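Glutamine cyclotransferase (Zymomonas mobilis, PDB 3NOL) catalyses the cyclisation of N-terminal glutamine to pyroglutamate with loss of ammonia, and is folded as a beta-propeller. Local coordinates at residues D136-M141 against L148-P153. Residues are numbered along the deposited sequence; the frame is centred on the assembly and turned at random.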
loop_
_atom_site.group_PDB
_atom_site.type_symbol
_atom_site.label_atom_id
_atom_site.label_comp_id
_atom_site.label_asym_id
_atom_site.label_seq_id
_atom_site.Cartn_x
_atom_site.Cartn_y
_atom_site.Cartn_z
ATOM N N ASP A 136 -1.526 -11.176 11.307
ATOM C CA ASP A 136 -0.641 -11.967 12.162
ATOM C C ASP A 136 -0.319 -13.361 11.585
ATOM O O ASP A 136 0.641 -14.011 12.028
ATOM C CB ASP A 136 -1.216 -12.092 13.581
ATOM C CG ASP A 136 -1.236 -10.764 14.345
ATOM O OD1 ASP A 136 -0.520 -9.795 13.971
ATOM O OD2 ASP A 136 -1.971 -10.711 15.359
ATOM N N GLN A 137 -1.115 -13.809 10.606
ATOM C CA GLN A 137 -0.991 -15.172 10.046
ATOM C C GLN A 137 -0.651 -15.262 8.554
ATOM O O GLN A 137 -0.054 -16.245 8.121
ATOM C CB GLN A 137 -2.277 -15.958 10.268
ATOM C CG GLN A 137 -2.541 -16.359 11.715
ATOM C CD GLN A 137 -3.794 -17.198 11.828
ATOM O OE1 GLN A 137 -3.725 -18.420 11.954
ATOM N NE2 GLN A 137 -4.956 -16.548 11.723
ATOM N N TYR A 138 -1.081 -14.270 7.774
ATOM C CA TYR A 138 -0.968 -14.318 6.304
ATOM C C TYR A 138 -0.505 -13.017 5.676
ATOM O O TYR A 138 -0.752 -11.937 6.221
ATOM C CB TYR A 138 -2.333 -14.632 5.676
ATOM C CG TYR A 138 -3.001 -15.847 6.241
ATOM C CD1 TYR A 138 -2.504 -17.124 5.975
ATOM C CD2 TYR A 138 -4.132 -15.719 7.049
ATOM C CE1 TYR A 138 -3.112 -18.249 6.500
ATOM C CE2 TYR A 138 -4.758 -16.838 7.585
ATOM C CZ TYR A 138 -4.250 -18.096 7.308
ATOM O OH TYR A 138 -4.885 -19.198 7.853
ATOM N N LEU A 139 0.142 -13.140 4.519
ATOM C CA LEU A 139 0.295 -12.012 3.593
ATOM C C LEU A 139 -0.998 -11.910 2.808
ATOM O O LEU A 139 -1.632 -12.923 2.521
ATOM C CB LEU A 139 1.456 -12.254 2.632
ATOM C CG LEU A 139 2.819 -12.115 3.341
ATOM C CD1 LEU A 139 3.947 -13.005 2.725
ATOM C CD2 LEU A 139 3.278 -10.642 3.503
ATOM N N ILE A 140 -1.340 -10.696 2.393
ATOM C CA ILE A 140 -2.594 -10.472 1.704
ATOM C C ILE A 140 -2.263 -9.614 0.496
ATOM O O ILE A 140 -1.671 -8.535 0.645
ATOM C CB ILE A 140 -3.613 -9.746 2.592
ATOM C CG1 ILE A 140 -3.854 -10.504 3.912
ATOM C CG2 ILE A 140 -4.918 -9.511 1.798
ATOM C CD1 ILE A 140 -4.536 -9.623 4.933
ATOM N N MET A 141 -2.598 -10.116 -0.689
ATOM C CA MET A 141 -2.251 -9.447 -1.929
ATOM C C MET A 141 -3.472 -9.114 -2.802
ATOM O O MET A 141 -4.391 -9.937 -2.949
ATOM C CB MET A 141 -1.227 -10.272 -2.724
ATOM C CG MET A 141 -1.723 -11.514 -3.405
ATOM S SD MET A 141 -0.364 -12.344 -4.312
ATOM C CE MET A 141 -0.098 -11.292 -5.725
ATOM N N LEU A 148 -8.907 -10.831 -3.659
ATOM C CA LEU A 148 -7.759 -10.795 -2.735
ATOM C C LEU A 148 -7.312 -12.223 -2.393
ATOM O O LEU A 148 -8.147 -13.122 -2.220
ATOM C CB LEU A 148 -8.118 -10.068 -1.429
ATOM C CG LEU A 148 -8.493 -8.580 -1.491
ATOM C CD1 LEU A 148 -8.880 -8.059 -0.087
ATOM C CD2 LEU A 148 -7.297 -7.789 -2.060
ATOM N N ARG A 149 -6.004 -12.416 -2.271
ATOM C CA ARG A 149 -5.437 -13.719 -1.936
ATOM C C ARG A 149 -4.663 -13.629 -0.646
ATOM O O ARG A 149 -3.853 -12.693 -0.460
ATOM C CB ARG A 149 -4.502 -14.189 -3.043
ATOM C CG ARG A 149 -5.226 -14.645 -4.275
ATOM C CD ARG A 149 -4.216 -14.844 -5.401
ATOM N NE ARG A 149 -4.017 -13.640 -6.211
ATOM C CZ ARG A 149 -3.079 -13.509 -7.155
ATOM N NH1 ARG A 149 -3.013 -12.394 -7.867
ATOM N NH2 ARG A 149 -2.213 -14.498 -7.390
ATOM N N PHE A 150 -4.925 -14.594 0.232
ATOM C CA PHE A 150 -4.210 -14.732 1.498
ATOM C C PHE A 150 -3.147 -15.787 1.284
ATOM O O PHE A 150 -3.492 -16.953 1.017
ATOM C CB PHE A 150 -5.155 -15.183 2.613
ATOM C CG PHE A 150 -6.187 -14.163 3.000
ATOM C CD1 PHE A 150 -6.090 -13.492 4.229
ATOM C CD2 PHE A 150 -7.267 -13.881 2.155
ATOM C CE1 PHE A 150 -7.059 -12.548 4.609
ATOM C CE2 PHE A 150 -8.228 -12.929 2.513
ATOM C CZ PHE A 150 -8.137 -12.264 3.742
ATOM N N LEU A 151 -1.882 -15.387 1.420
ATOM C CA LEU A 151 -0.754 -16.291 1.213
ATOM C C LEU A 151 -0.245 -16.894 2.512
ATOM O O LEU A 151 -0.093 -16.181 3.512
ATOM C CB LEU A 151 0.405 -15.582 0.503
ATOM C CG LEU A 151 0.138 -14.775 -0.789
ATOM C CD1 LEU A 151 1.445 -14.224 -1.383
ATOM C CD2 LEU A 151 -0.638 -15.552 -1.845
ATOM N N ASP A 152 0.029 -18.198 2.494
ATOM C CA ASP A 152 0.797 -18.824 3.563
ATOM C C ASP A 152 2.187 -18.186 3.497
ATOM O O ASP A 152 2.769 -18.140 2.432
ATOM C CB ASP A 152 0.940 -20.328 3.336
ATOM C CG ASP A 152 1.757 -20.977 4.420
ATOM O OD1 ASP A 152 2.976 -21.096 4.269
ATOM O OD2 ASP A 152 1.163 -21.322 5.461
ATOM N N PRO A 153 2.691 -17.646 4.619
ATOM C CA PRO A 153 3.948 -16.873 4.579
ATOM C C PRO A 153 5.199 -17.722 4.315
ATOM O O PRO A 153 6.235 -17.186 3.931
ATOM C CB PRO A 153 4.022 -16.229 5.975
ATOM C CG PRO A 153 2.687 -16.530 6.628
ATOM C CD PRO A 153 2.107 -17.706 5.969
HETATM O O HOH W 1 -5.056 -11.017 -5.587
#
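Leu139 and Leu151 face each other as a hydrogen-bonded pair in an antiparallel beta hairpin, strands 139-141 and 147-151, within one blade of the beta-propeller. Two backbone bonds join them: Leu151 N gives a short one to Leu139 O, 2.7 Å, and Leu139 N a more bent one to Leu151 O. Met141 and Arg149 form the next hydrogen-bonded pair, both bonds nearly straight. Ile140 and Phe150 form the non-hydrogen-bonded pair between them. Ile140 CA lies 3.3 Å from Arg149 O, a CA-H...O contact.

Apolar contacts line both faces of the hairpin. On the face of Ile140 and Phe150, the two side chains run side by side, with Ile140 CG1 3.7 Å from Phe150 CD1. The Tyr138 ring crosses Phe150 at about a right angle and turns its edge to Leu151 O. Arg160, on the next strand of the blade, makes a cation-pi contact with Phe150.

On the other face, Met141 SD sits 3.9 Å from Leu151 CD1. The Met141 chain bends at its last torsion (chi3 -73°), which lays CE over one face of the Arg149 guanidinium, off centre. An alanine in place of Met141 would probably leave that guanidinium face and the Leu151 methyls without this cover.

Polar contacts hold the Arg149 end. Its NH1 forms a salt bridge with Asp143, and its NH2 bonds to Asp126 O. One water bridges the pair: it accepts from Arg149 NE at 2.9 Å and donates to Met141 O, which also takes the Arg149 backbone N-H at an N to O distance of 3.0 Å.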